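Local coordinates for oligogalacturonate lyase (Yersinia enterocolitica subsp. enterocolitica, PDB 3PE7), which cleaves oligogalacturonates, the short fragments of pectin, by beta-elimination in the cytoplasm, using a manganese-binding seven-bladed beta-propeller that also carries calcium, at residues Gln188-Pro193 with Val203-Glu208; Phe43-Ser48 with Pro90-Leu95; Glu143-Asp148 with Lys165-Leu170. All coordinates share one frame; numbering follows the deposited sequence.

Two of the three contacts are buried strand pairings, and the third joins loops near the surface. Interactions 1 and 3 lie in successive four-stranded sheets and touch, C168 SG of interaction 3 packing against Q188 O at 3.5 Å; their centres are about 12 Å apart. Both rest on antiparallel backbone bonds with apolar and sulfur packing, but interaction 3 adds an arginine-glutamate salt bridge, whereas interaction 1 adds aromatic-face contacts and is the closer of these two to the manganese ion. Interaction 2, on the opposite side of the chain's centre from interaction 1, has no strand pairing: a salt-bridge network with two bridging waters links loops of two different sheets.

Interaction 1 of 3, residues Gln188-Pro193 with Val203-Glu208; sequences QWLGHP and VAFCHE
W189 O is gripped by two donors. E208 N reaches W189 O at 3.0 Å from above the carbonyl plane, and a water that also donates to E208 O supplies the second bond, so this end of the pairing is closed directly and through solvent. Next along, G191 and C206 form an antiparallel hydrogen-bonded pair; C206 N to G191 O is 2.8 Å and nearly straight (169°), with G191 N returning a bond to C206 O. C206 SG lies 3.5 Å from G191 C, packed against the glycine backbone.

Beyond the pair the register slips by one residue. H192 and P193 together face F205 before A204 bonds to I194, a beta bulge in which H192 takes positive phi (44°).

E208 and W189 run side by side, pointing the same way. With E208 CG anti to its backbone N (chi1 -169°), that methylene sits over the indole, 3.5 Å from the centroid of the W189 six-membered ring, a CH-pi contact; the E208 carboxylate goes on to a salt bridge with R217. Q188 OE1 lies 3.2 Å above the H207 ring plane, offset toward the rim. The approach over the ring face gives no hydrogen bond, the angle to H207 ND1 being poor; H207 ND1 bonds to D215, and Q188 NE2 to E186. L190 CD2 touches two rings, 3.7 Å from H207 CD2 and 3.9 Å from F205 CE1, the latter at the ring edge.

H192 ND1 bonds to E243, and the H192 side chain is about 10 Å from the manganese ion. The whole is the beta hairpin of strands 190-196 and 202-207, the first two strands of a four-stranded propeller blade.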
ATOM      1  N   GLN A 188     -13.900   1.169 -18.827  1.00 16.05           N
ATOM      2  CA  GLN A 188     -14.211   0.391 -17.625  1.00 15.67           C
ATOM      3  C   GLN A 188     -13.239   0.814 -16.528  1.00 14.25           C
ATOM      4  O   GLN A 188     -12.158   1.327 -16.801  1.00 14.52           O
ATOM      5  CB  GLN A 188     -14.187  -1.131 -17.868  1.00 15.60           C
ATOM      6  CG  GLN A 188     -12.809  -1.795 -18.040  1.00 17.81           C
ATOM      7  CD  GLN A 188     -12.924  -3.247 -18.499  1.00 17.68           C
ATOM      8  OE1 GLN A 188     -13.717  -4.029 -17.957  1.00 19.38           O
ATOM      9  NE2 GLN A 188     -12.150  -3.609 -19.523  1.00 17.84           N
ATOM     10  N   TRP A 189     -13.641   0.609 -15.283  1.00 13.67           N
ATOM     11  CA  TRP A 189     -12.856   1.096 -14.149  1.00 12.65           C
ATOM     12  C   TRP A 189     -11.551   0.306 -14.007  1.00 11.89           C
ATOM     13  O   TRP A 189     -11.570  -0.881 -13.664  1.00 12.32           O
ATOM     14  CB  TRP A 189     -13.677   0.941 -12.879  1.00 12.41           C
ATOM     15  CG  TRP A 189     -13.183   1.724 -11.706  1.00 13.27           C
ATOM     16  CD1 TRP A 189     -12.064   2.508 -11.631  1.00 11.48           C
ATOM     17  CD2 TRP A 189     -13.802   1.780 -10.423  1.00 12.15           C
ATOM     18  NE1 TRP A 189     -11.955   3.060 -10.365  1.00 13.38           N
ATOM     19  CE2 TRP A 189     -13.010   2.621  -9.610  1.00 12.89           C
ATOM     20  CE3 TRP A 189     -14.958   1.193  -9.877  1.00 14.38           C
ATOM     21  CZ2 TRP A 189     -13.335   2.896  -8.277  1.00 12.92           C
ATOM     22  CZ3 TRP A 189     -15.289   1.473  -8.558  1.00 14.23           C
ATOM     23  CH2 TRP A 189     -14.471   2.321  -7.770  1.00 12.72           C
ATOM     24  N   LEU A 190     -10.438   0.975 -14.288  1.00 11.77           N
ATOM     25  CA  LEU A 190      -9.105   0.393 -14.115  1.00 12.56           C
ATOM     26  C   LEU A 190      -8.467   0.903 -12.833  1.00 12.10           C
ATOM     27  O   LEU A 190      -8.660   2.059 -12.436  1.00 12.48           O
ATOM     28  CB  LEU A 190      -8.219   0.742 -15.307  1.00 13.34           C
ATOM     29  CG  LEU A 190      -8.774   0.287 -16.660  1.00 13.86           C
ATOM     30  CD1 LEU A 190      -7.790   0.661 -17.742  1.00 15.62           C
ATOM     31  CD2 LEU A 190      -9.073  -1.210 -16.696  1.00 13.71           C
ATOM     32  N   GLY A 191      -7.702   0.035 -12.180  1.00 12.35           N
ATOM     33  CA  GLY A 191      -7.103   0.389 -10.903  1.00 12.20           C
ATOM     34  C   GLY A 191      -5.771  -0.291 -10.635  1.00 12.91           C
ATOM     35  O   GLY A 191      -5.340  -1.180 -11.384  1.00 13.07           O
ATOM     36  N   HIS A 192      -5.131   0.163  -9.562  1.00 13.01           N
ATOM     37  CA  HIS A 192      -3.936  -0.474  -8.964  1.00 13.70           C
ATOM     38  C   HIS A 192      -2.872  -0.927  -9.985  1.00 13.74           C
ATOM     39  O   HIS A 192      -2.489  -2.113  -9.994  1.00 13.23           O
ATOM     40  CB  HIS A 192      -4.362  -1.640  -8.042  1.00 14.46           C
ATOM     41  CG  HIS A 192      -3.284  -2.113  -7.101  1.00 15.41           C
ATOM     42  ND1 HIS A 192      -3.148  -3.440  -6.737  1.00 19.09           N
ATOM     43  CD2 HIS A 192      -2.288  -1.447  -6.469  1.00 18.76           C
ATOM     44  CE1 HIS A 192      -2.110  -3.570  -5.929  1.00 17.43           C
ATOM     45  NE2 HIS A 192      -1.580  -2.374  -5.736  1.00 16.53           N
ATOM     46  N   PRO A 193      -2.400  -0.017 -10.856  1.00 13.96           N
ATOM     47  CA  PRO A 193      -1.316  -0.474 -11.738  1.00 14.45           C
ATOM     48  C   PRO A 193      -0.001  -0.563 -10.966  1.00 14.74           C
ATOM     49  O   PRO A 193       0.320   0.333 -10.193  1.00 14.92           O
ATOM     50  CB  PRO A 193      -1.251   0.614 -12.815  1.00 15.08           C
ATOM     51  CG  PRO A 193      -1.745   1.858 -12.104  1.00 15.10           C
ATOM     52  CD  PRO A 193      -2.841   1.349 -11.206  1.00 14.46           C
ATOM     53  N   VAL A 203       3.388  -5.002 -16.509  1.00 13.41           N
ATOM     54  CA  VAL A 203       2.581  -4.184 -15.598  1.00 12.95           C
ATOM     55  C   VAL A 203       1.316  -4.939 -15.202  1.00 12.44           C
ATOM     56  O   VAL A 203       0.557  -5.409 -16.070  1.00 12.91           O
ATOM     57  CB  VAL A 203       2.207  -2.813 -16.252  1.00 12.79           C
ATOM     58  CG1 VAL A 203       1.363  -1.940 -15.288  1.00 13.82           C
ATOM     59  CG2 VAL A 203       3.468  -2.064 -16.703  1.00 13.30           C
ATOM     60  N   ALA A 204       1.091  -5.086 -13.890  1.00 11.52           N
ATOM     61  CA  ALA A 204      -0.143  -5.668 -13.402  1.00 11.68           C
ATOM     62  C   ALA A 204      -1.101  -4.521 -13.149  1.00 11.33           C
ATOM     63  O   ALA A 204      -0.667  -3.416 -12.848  1.00 11.95           O
ATOM     64  CB  ALA A 204       0.089  -6.470 -12.107  1.00 11.66           C
ATOM     65  N   PHE A 205      -2.394  -4.787 -13.302  1.00 11.84           N
ATOM     66  CA  PHE A 205      -3.448  -3.796 -12.973  1.00 12.38           C
ATOM     67  C   PHE A 205      -4.745  -4.542 -12.755  1.00 12.05           C
ATOM     68  O   PHE A 205      -4.834  -5.737 -13.026  1.00 12.77           O
ATOM     69  CB  PHE A 205      -3.615  -2.735 -14.084  1.00 12.36           C
ATOM     70  CG  PHE A 205      -4.147  -3.289 -15.386  1.00 13.42           C
ATOM     71  CD1 PHE A 205      -5.491  -3.139 -15.728  1.00 13.06           C
ATOM     72  CD2 PHE A 205      -3.299  -3.942 -16.287  1.00 13.91           C
ATOM     73  CE1 PHE A 205      -5.978  -3.649 -16.922  1.00 11.68           C
ATOM     74  CE2 PHE A 205      -3.797  -4.452 -17.486  1.00 12.24           C
ATOM     75  CZ  PHE A 205      -5.134  -4.301 -17.802  1.00 13.37           C
ATOM     76  N   CYS A 206      -5.759  -3.853 -12.234  1.00 12.26           N
ATOM     77  CA  CYS A 206      -7.026  -4.521 -11.945  1.00 12.68           C
ATOM     78  C   CYS A 206      -8.224  -3.910 -12.657  1.00 12.35           C
ATOM     79  O   CYS A 206      -8.195  -2.756 -13.109  1.00 12.99           O
ATOM     80  CB  CYS A 206      -7.304  -4.568 -10.427  1.00 12.90           C
ATOM     81  SG  CYS A 206      -7.736  -2.972  -9.646  1.00 14.84           S
ATOM     82  N   HIS A 207      -9.278  -4.710 -12.731  1.00 13.11           N
ATOM     83  CA  HIS A 207     -10.613  -4.183 -13.002  1.00 13.37           C
ATOM     84  C   HIS A 207     -11.219  -3.937 -11.637  1.00 14.00           C
ATOM     85  O   HIS A 207     -11.515  -4.887 -10.900  1.00 14.05           O
ATOM     86  CB  HIS A 207     -11.435  -5.178 -13.810  1.00 13.53           C
ATOM     87  CG  HIS A 207     -11.002  -5.294 -15.242  1.00 13.88           C
ATOM     88  ND1 HIS A 207     -11.665  -6.091 -16.154  1.00 13.79           N
ATOM     89  CD2 HIS A 207      -9.976  -4.723 -15.918  1.00 14.78           C
ATOM     90  CE1 HIS A 207     -11.069  -6.000 -17.330  1.00 14.50           C
ATOM     91  NE2 HIS A 207     -10.030  -5.192 -17.211  1.00 13.57           N
ATOM     92  N   GLU A 208     -11.338  -2.657 -11.289  1.00 14.73           N
ATOM     93  CA  GLU A 208     -11.896  -2.254  -9.992  1.00 15.95           C
ATOM     94  C   GLU A 208     -13.417  -2.404 -10.008  1.00 16.79           C
ATOM     95  O   GLU A 208     -14.052  -2.334 -11.067  1.00 16.65           O
ATOM     96  CB  GLU A 208     -11.460  -0.821  -9.640  1.00 16.09           C
ATOM     97  CG  GLU A 208     -11.760  -0.393  -8.183  1.00 17.22           C
ATOM     98  CD  GLU A 208     -11.305  -1.433  -7.174  1.00 17.43           C
ATOM     99  OE1 GLU A 208     -10.120  -1.436  -6.847  1.00 20.27           O
ATOM    100  OE2 GLU A 208     -12.126  -2.254  -6.722  1.00 19.47           O
TER
HETATM  101  O   HOH W   1     -13.811  -2.667 -13.686  1.00 13.72           O

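Interaction 2 of 3, residues Phe43-Ser48 with Pro90-Leu95; sequences FTRDGS and PDDDAL
T44 to G47 form a type I beta turn, closed by G47 N to T44 O at 2.9 Å, and the turn meets residues 90-92 without strand pairing, the nearest CA atoms being those of T44 and D92.

R45 and D92 carry the contact. D92 OD2 accepts from R45 N at 3.2 Å and, in a salt bridge, from R45 NE at 3.0 Å; the two donors arrive from opposite faces of the carboxylate plane. Two waters also donate to D92 OD2, one accepting from R45 NH2 and the other from D46 N, which makes four donors on a single oxygen. Such a crowd of donors is consistent with a fully charged carboxylate. The R45 chain bends at chi3 (-63°), and D92 OD2 lies at the guanidinium edge although the two planes stand 73° apart. D91 CA covers one guanidinium face, 3.8 Å above the plane. D91 OD1 adds a long salt bridge to R45 NH1, 3.7 Å, acting through charge alone.

T44 CB packs against D92 CG at 3.6 Å, while T44 OG1 accepts from K49 N. Within its own segment, D46 OD1 accepts from S48 N, an Asx turn, and from S48 OG at 2.7 Å.

D92 OD1 is shared with K41 in a further salt bridge. Residues 43-48 lead into strand 49-54, residues 90-93 lead into strand 94-99, and the contact thus links loops of two different sheets.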
ATOM      1  N   PHE A  43      10.801   2.530   4.649  1.00  9.70           N
ATOM      2  CA  PHE A  43      12.042   2.438   5.397  1.00  9.10           C
ATOM      3  C   PHE A  43      13.220   2.701   4.476  1.00  9.69           C
ATOM      4  O   PHE A  43      13.215   2.246   3.351  1.00 10.83           O
ATOM      5  CB  PHE A  43      12.227   1.044   5.997  1.00  8.91           C
ATOM      6  CG  PHE A  43      11.343   0.766   7.157  1.00  8.41           C
ATOM      7  CD1 PHE A  43      11.694   1.192   8.436  1.00  8.29           C
ATOM      8  CD2 PHE A  43      10.166   0.037   6.970  1.00  9.27           C
ATOM      9  CE1 PHE A  43      10.861   0.892   9.540  1.00  9.27           C
ATOM     10  CE2 PHE A  43       9.321  -0.233   8.047  1.00 10.34           C
ATOM     11  CZ  PHE A  43       9.677   0.181   9.329  1.00 10.22           C
ATOM     12  N   THR A  44      14.235   3.409   4.965  1.00 10.73           N
ATOM     13  CA  THR A  44      15.499   3.498   4.218  1.00 11.02           C
ATOM     14  C   THR A  44      16.141   2.098   4.189  1.00 12.50           C
ATOM     15  O   THR A  44      15.791   1.239   4.985  1.00 11.94           O
ATOM     16  CB  THR A  44      16.466   4.554   4.795  1.00 11.71           C
ATOM     17  OG1 THR A  44      16.675   4.349   6.198  1.00 11.36           O
ATOM     18  CG2 THR A  44      15.899   5.945   4.576  1.00 11.57           C
ATOM     19  N   ARG A  45      17.068   1.883   3.269  1.00 13.31           N
ATOM     20  CA  ARG A  45      17.626   0.536   3.068  1.00 13.98           C
ATOM     21  C   ARG A  45      18.256  -0.067   4.322  1.00 14.65           C
ATOM     22  O   ARG A  45      18.147  -1.277   4.545  1.00 15.50           O
ATOM     23  CB  ARG A  45      18.629   0.550   1.920  1.00 14.13           C
ATOM     24  CG  ARG A  45      17.973   0.763   0.564  1.00 13.25           C
ATOM     25  CD  ARG A  45      19.040   1.003  -0.530  1.00 15.28           C
ATOM     26  NE  ARG A  45      19.812   2.209  -0.290  1.00 19.18           N
ATOM     27  CZ  ARG A  45      20.802   2.614  -1.082  1.00 20.00           C
ATOM     28  NH1 ARG A  45      21.120   1.904  -2.160  1.00 21.63           N
ATOM     29  NH2 ARG A  45      21.475   3.717  -0.790  1.00 20.15           N
ATOM     30  N   ASP A  46      18.890   0.764   5.143  1.00 15.85           N
ATOM     31  CA  ASP A  46      19.529   0.274   6.362  1.00 17.30           C
ATOM     32  C   ASP A  46      18.573   0.183   7.562  1.00 16.80           C
ATOM     33  O   ASP A  46      18.991  -0.128   8.675  1.00 17.51           O
ATOM     34  CB  ASP A  46      20.793   1.084   6.700  1.00 18.49           C
ATOM     35  CG  ASP A  46      20.499   2.431   7.332  1.00 21.35           C
ATOM     36  OD1 ASP A  46      19.327   2.898   7.326  1.00 21.21           O
ATOM     37  OD2 ASP A  46      21.474   3.039   7.843  1.00 26.89           O
ATOM     38  N   GLY A  47      17.297   0.476   7.326  1.00 16.24           N
ATOM     39  CA  GLY A  47      16.262   0.327   8.355  1.00 15.09           C
ATOM     40  C   GLY A  47      16.275   1.404   9.429  1.00 14.73           C
ATOM     41  O   GLY A  47      15.540   1.292  10.408  1.00 14.14           O
ATOM     42  N   SER A  48      17.077   2.458   9.250  1.00 13.78           N
ATOM     43  CA  SER A  48      17.273   3.436  10.325  1.00 13.87           C
ATOM     44  C   SER A  48      16.312   4.609  10.297  1.00 13.29           C
ATOM     45  O   SER A  48      16.181   5.314  11.286  1.00 13.38           O
ATOM     46  CB  SER A  48      18.727   3.965  10.359  1.00 13.85           C
ATOM     47  OG  SER A  48      19.014   4.770   9.234  1.00 16.35           O
ATOM     48  N   PRO A  90      14.852   4.381  -4.373  1.00 12.91           N
ATOM     49  CA  PRO A  90      15.782   3.290  -4.009  1.00 13.40           C
ATOM     50  C   PRO A  90      17.011   3.754  -3.240  1.00 14.18           C
ATOM     51  O   PRO A  90      17.417   3.097  -2.262  1.00 13.90           O
ATOM     52  CB  PRO A  90      16.160   2.670  -5.370  1.00 14.09           C
ATOM     53  CG  PRO A  90      14.968   2.920  -6.248  1.00 14.23           C
ATOM     54  CD  PRO A  90      14.401   4.276  -5.776  1.00 13.28           C
ATOM     55  N   ASP A  91      17.574   4.901  -3.635  1.00 14.38           N
ATOM     56  CA  ASP A  91      18.790   5.408  -3.013  1.00 16.05           C
ATOM     57  C   ASP A  91      18.569   6.180  -1.704  1.00 15.48           C
ATOM     58  O   ASP A  91      19.506   6.735  -1.133  1.00 15.27           O
ATOM     59  CB  ASP A  91      19.610   6.234  -4.032  1.00 17.20           C
ATOM     60  CG  ASP A  91      20.185   5.376  -5.153  1.00 22.71           C
ATOM     61  OD1 ASP A  91      20.389   4.150  -4.949  1.00 28.54           O
ATOM     62  OD2 ASP A  91      20.445   5.927  -6.251  1.00 26.73           O
ATOM     63  N   ASP A  92      17.329   6.200  -1.209  1.00 15.28           N
ATOM     64  CA  ASP A  92      17.021   6.894   0.062  1.00 14.94           C
ATOM     65  C   ASP A  92      17.205   8.412   0.032  1.00 15.27           C
ATOM     66  O   ASP A  92      17.292   9.056   1.086  1.00 15.91           O
ATOM     67  CB  ASP A  92      17.856   6.316   1.223  1.00 15.31           C
ATOM     68  CG  ASP A  92      17.663   4.833   1.398  1.00 16.52           C
ATOM     69  OD1 ASP A  92      16.537   4.339   1.178  1.00 16.49           O
ATOM     70  OD2 ASP A  92      18.653   4.148   1.746  1.00 17.85           O
ATOM     71  N   ASP A  93      17.253   8.991  -1.163  1.00 15.06           N
ATOM     72  CA  ASP A  93      17.573  10.404  -1.276  1.00 15.43           C
ATOM     73  C   ASP A  93      16.391  11.287  -1.681  1.00 14.47           C
ATOM     74  O   ASP A  93      16.529  12.512  -1.750  1.00 14.11           O
ATOM     75  CB  ASP A  93      18.758  10.618  -2.236  1.00 16.37           C
ATOM     76  CG  ASP A  93      18.508  10.077  -3.631  1.00 19.61           C
ATOM     77  OD1 ASP A  93      19.332  10.379  -4.526  1.00 26.93           O
ATOM     78  OD2 ASP A  93      17.538   9.325  -3.876  1.00 23.43           O
ATOM     79  N   ALA A  94      15.253  10.658  -1.965  1.00 13.60           N
ATOM     80  CA  ALA A  94      14.071  11.409  -2.409  1.00 12.97           C
ATOM     81  C   ALA A  94      12.766  10.830  -1.888  1.00 12.49           C
ATOM     82  O   ALA A  94      12.662   9.635  -1.629  1.00 12.37           O
ATOM     83  CB  ALA A  94      14.024  11.501  -3.931  1.00 13.17           C
ATOM     84  N   LEU A  95      11.769  11.701  -1.751  1.00 11.94           N
ATOM     85  CA  LEU A  95      10.386  11.290  -1.525  1.00 11.01           C
ATOM     86  C   LEU A  95       9.562  11.667  -2.752  1.00 11.42           C
ATOM     87  O   LEU A  95       9.682  12.781  -3.255  1.00 11.58           O
ATOM     88  CB  LEU A  95       9.811  11.992  -0.299  1.00 11.00           C
ATOM     89  CG  LEU A  95       8.289  12.126  -0.167  1.00 10.31           C
ATOM     90  CD1 LEU A  95       7.633  10.763   0.118  1.00 11.76           C
ATOM     91  CD2 LEU A  95       7.992  13.123   0.948  1.00 10.56           C
TER
HETATM   92  O   HOH W   2      21.414   5.339   1.486  1.00 31.31           O
HETATM   93  O   HOH W   3      19.877   3.488   4.206  1.00 18.67           O

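Interaction 3 of 3, residues Glu143-Asp148 with Lys165-Leu170; sequences EIRRED and KPCCRL
The middle two strands of one four-stranded propeller blade, 138-145 and 168-174, pair here in antiparallel fashion near the point where the chain leaves one and enters the other. E143 and R169 are a hydrogen-bonded pair, with E143 N to R169 O at 3.0 Å and R169 N to E143 O at 2.9 Å.

On the same sheet face their side chains form a salt bridge. R169 NH2 lies 2.8 Å from E143 OE1, and R169 NE bonds to that same oxygen at 3.1 Å, so the oxygen sits at the edge of the guanidinium, in its plane. The carboxylate is turned 40° from that plane, and E143 OE2 is held by Y118.

The other face of the blade carries I144 and C168, a non-hydrogen-bonded pair, where I144 CG1 meets C168 SG at 3.8 Å. I144 CG2 also packs beside P166 CB, and F161 of helix 155-161 touches both residues.

R145 N bonds to C167 O. With CG anti to its carbonyl carbon (chi1 -69°), the D148 carboxylate faces the 165-170 segment, where OD2 accepts from C167 N at 2.8 Å and from a water that also donates to K165 O.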
ATOM      1  N   GLU A 143      -5.496   7.629 -14.777  1.00 12.41           N
ATOM      2  CA  GLU A 143      -6.223   8.895 -14.900  1.00 13.21           C
ATOM      3  C   GLU A 143      -7.616   8.619 -15.436  1.00 13.17           C
ATOM      4  O   GLU A 143      -7.802   7.773 -16.319  1.00 14.04           O
ATOM      5  CB  GLU A 143      -5.478   9.860 -15.828  1.00 12.48           C
ATOM      6  CG  GLU A 143      -4.132  10.323 -15.256  1.00 13.97           C
ATOM      7  CD  GLU A 143      -3.326  11.155 -16.225  1.00 16.35           C
ATOM      8  OE1 GLU A 143      -3.807  11.413 -17.360  1.00 17.98           O
ATOM      9  OE2 GLU A 143      -2.216  11.566 -15.826  1.00 14.86           O
ATOM     10  N   ILE A 144      -8.604   9.316 -14.883  1.00 13.74           N
ATOM     11  CA  ILE A 144     -10.003   9.114 -15.270  1.00 14.07           C
ATOM     12  C   ILE A 144     -10.505  10.414 -15.886  1.00 14.57           C
ATOM     13  O   ILE A 144     -10.174  11.494 -15.401  1.00 15.01           O
ATOM     14  CB  ILE A 144     -10.877   8.726 -14.047  1.00 14.57           C
ATOM     15  CG1 ILE A 144     -10.311   7.448 -13.391  1.00 13.21           C
ATOM     16  CG2 ILE A 144     -12.367   8.592 -14.452  1.00 14.79           C
ATOM     17  CD1 ILE A 144     -11.173   6.817 -12.262  1.00 15.93           C
ATOM     18  N   ARG A 145     -11.264  10.315 -16.974  1.00 15.17           N
ATOM     19  CA  ARG A 145     -11.745  11.522 -17.629  1.00 16.13           C
ATOM     20  C   ARG A 145     -12.589  12.308 -16.629  1.00 16.17           C
ATOM     21  O   ARG A 145     -13.415  11.727 -15.932  1.00 15.80           O
ATOM     22  CB  ARG A 145     -12.554  11.181 -18.887  1.00 17.08           C
ATOM     23  CG  ARG A 145     -12.733  12.380 -19.792  1.00 20.77           C
ATOM     24  CD  ARG A 145     -13.591  12.070 -21.015  1.00 24.65           C
ATOM     25  NE  ARG A 145     -12.978  11.084 -21.905  1.00 24.44           N
ATOM     26  CZ  ARG A 145     -11.946  11.323 -22.717  1.00 26.11           C
ATOM     27  NH1 ARG A 145     -11.379  12.524 -22.774  1.00 26.38           N
ATOM     28  NH2 ARG A 145     -11.480  10.350 -23.494  1.00 25.80           N
ATOM     29  N   ARG A 146     -12.359  13.616 -16.551  1.00 16.64           N
ATOM     30  CA  ARG A 146     -13.059  14.458 -15.563  1.00 17.95           C
ATOM     31  C   ARG A 146     -14.582  14.304 -15.641  1.00 17.33           C
ATOM     32  O   ARG A 146     -15.260  14.239 -14.613  1.00 16.87           O
ATOM     33  CB  ARG A 146     -12.682  15.936 -15.722  1.00 18.34           C
ATOM     34  CG  ARG A 146     -13.388  16.843 -14.698  1.00 21.15           C
ATOM     35  CD  ARG A 146     -12.971  18.290 -14.822  1.00 23.26           C
ATOM     36  NE  ARG A 146     -11.554  18.462 -14.525  1.00 27.26           N
ATOM     37  CZ  ARG A 146     -11.021  18.442 -13.307  1.00 27.66           C
ATOM     38  NH1 ARG A 146     -11.776  18.242 -12.235  1.00 29.27           N
ATOM     39  NH2 ARG A 146      -9.713  18.609 -13.169  1.00 29.30           N
ATOM     40  N   GLU A 147     -15.108  14.277 -16.868  1.00 18.29           N
ATOM     41  CA  GLU A 147     -16.539  14.084 -17.126  1.00 19.83           C
ATOM     42  C   GLU A 147     -17.098  12.846 -16.450  1.00 18.86           C
ATOM     43  O   GLU A 147     -18.281  12.809 -16.072  1.00 19.02           O
ATOM     44  CB  GLU A 147     -16.778  13.926 -18.628  1.00 21.09           C
ATOM     45  CG  GLU A 147     -17.541  15.023 -19.304  1.00 25.72           C
ATOM     46  CD  GLU A 147     -18.191  14.501 -20.580  1.00 31.39           C
ATOM     47  OE1 GLU A 147     -19.404  14.766 -20.802  1.00 35.47           O
ATOM     48  OE2 GLU A 147     -17.488  13.787 -21.338  1.00 33.18           O
ATOM     49  N   ASP A 148     -16.247  11.828 -16.326  1.00 17.70           N
ATOM     50  CA  ASP A 148     -16.638  10.532 -15.779  1.00 17.38           C
ATOM     51  C   ASP A 148     -16.287  10.391 -14.300  1.00 17.27           C
ATOM     52  O   ASP A 148     -16.722   9.437 -13.656  1.00 18.29           O
ATOM     53  CB  ASP A 148     -15.942   9.409 -16.545  1.00 17.47           C
ATOM     54  CG  ASP A 148     -16.447   9.267 -17.960  1.00 18.06           C
ATOM     55  OD1 ASP A 148     -17.513   9.853 -18.278  1.00 19.57           O
ATOM     56  OD2 ASP A 148     -15.791   8.552 -18.754  1.00 16.53           O
ATOM     57  N   LYS A 165     -19.068   2.720 -16.112  1.00 18.24           N
ATOM     58  CA  LYS A 165     -18.062   2.451 -17.154  1.00 18.46           C
ATOM     59  C   LYS A 165     -17.212   3.677 -17.474  1.00 17.75           C
ATOM     60  O   LYS A 165     -17.192   4.156 -18.624  1.00 17.99           O
ATOM     61  CB  LYS A 165     -18.716   1.902 -18.435  1.00 19.18           C
ATOM     62  CG  LYS A 165     -19.236   0.487 -18.302  1.00 22.15           C
ATOM     63  CD  LYS A 165     -19.771  -0.028 -19.632  1.00 25.04           C
ATOM     64  CE  LYS A 165     -20.776  -1.137 -19.421  1.00 28.77           C
ATOM     65  NZ  LYS A 165     -20.148  -2.475 -19.198  1.00 32.36           N
ATOM     66  N   PRO A 166     -16.501   4.199 -16.462  1.00 16.27           N
ATOM     67  CA  PRO A 166     -15.714   5.413 -16.655  1.00 15.91           C
ATOM     68  C   PRO A 166     -14.561   5.182 -17.622  1.00 16.22           C
ATOM     69  O   PRO A 166     -14.009   4.076 -17.674  1.00 15.98           O
ATOM     70  CB  PRO A 166     -15.148   5.694 -15.263  1.00 16.23           C
ATOM     71  CG  PRO A 166     -15.104   4.321 -14.591  1.00 14.65           C
ATOM     72  CD  PRO A 166     -16.335   3.626 -15.109  1.00 15.38           C
ATOM     73  N   CYS A 167     -14.217   6.224 -18.371  1.00 15.38           N
ATOM     74  CA  CYS A 167     -13.066   6.202 -19.260  1.00 15.35           C
ATOM     75  C   CYS A 167     -11.788   6.374 -18.437  1.00 15.06           C
ATOM     76  O   CYS A 167     -11.546   7.430 -17.852  1.00 14.66           O
ATOM     77  CB  CYS A 167     -13.167   7.297 -20.307  1.00 15.03           C
ATOM     78  SG  CYS A 167     -11.736   7.345 -21.426  1.00 19.01           S
ATOM     79  N   CYS A 168     -10.997   5.305 -18.384  1.00 14.84           N
ATOM     80  CA  CYS A 168      -9.757   5.282 -17.635  1.00 15.05           C
ATOM     81  C   CYS A 168      -8.600   5.003 -18.568  1.00 14.98           C
ATOM     82  O   CYS A 168      -8.712   4.170 -19.468  1.00 14.87           O
ATOM     83  CB  CYS A 168      -9.802   4.154 -16.598  1.00 14.53           C
ATOM     84  SG  CYS A 168     -11.110   4.329 -15.376  1.00 14.38           S
ATOM     85  N   ARG A 169      -7.497   5.684 -18.326  1.00 14.69           N
ATOM     86  CA  ARG A 169      -6.261   5.386 -19.018  1.00 15.05           C
ATOM     87  C   ARG A 169      -5.138   5.052 -18.035  1.00 15.41           C
ATOM     88  O   ARG A 169      -4.954   5.701 -17.004  1.00 15.30           O
ATOM     89  CB  ARG A 169      -5.874   6.512 -19.996  1.00 15.43           C
ATOM     90  CG  ARG A 169      -5.628   7.870 -19.379  1.00 14.81           C
ATOM     91  CD  ARG A 169      -5.519   8.949 -20.469  1.00 15.27           C
ATOM     92  NE  ARG A 169      -4.937  10.172 -19.925  1.00 14.19           N
ATOM     93  CZ  ARG A 169      -4.598  11.243 -20.628  1.00 17.98           C
ATOM     94  NH1 ARG A 169      -4.806  11.288 -21.950  1.00 16.82           N
ATOM     95  NH2 ARG A 169      -4.067  12.288 -20.005  1.00 17.24           N
ATOM     96  N   LEU A 170      -4.406   4.000 -18.383  1.00 15.23           N
ATOM     97  CA  LEU A 170      -3.251   3.559 -17.618  1.00 15.54           C
ATOM     98  C   LEU A 170      -2.069   4.312 -18.210  1.00 16.08           C
ATOM     99  O   LEU A 170      -1.717   4.109 -19.379  1.00 16.10           O
ATOM    100  CB  LEU A 170      -3.088   2.046 -17.802  1.00 15.22           C
ATOM    101  CG  LEU A 170      -2.204   1.269 -16.822  1.00 17.08           C
ATOM    102  CD1 LEU A 170      -2.308  -0.221 -17.169  1.00 19.32           C
ATOM    103  CD2 LEU A 170      -0.773   1.718 -16.876  1.00 19.92           C
TER
HETATM  104  O   HOH W   4     -17.215   6.873 -20.461  1.00 46.80           O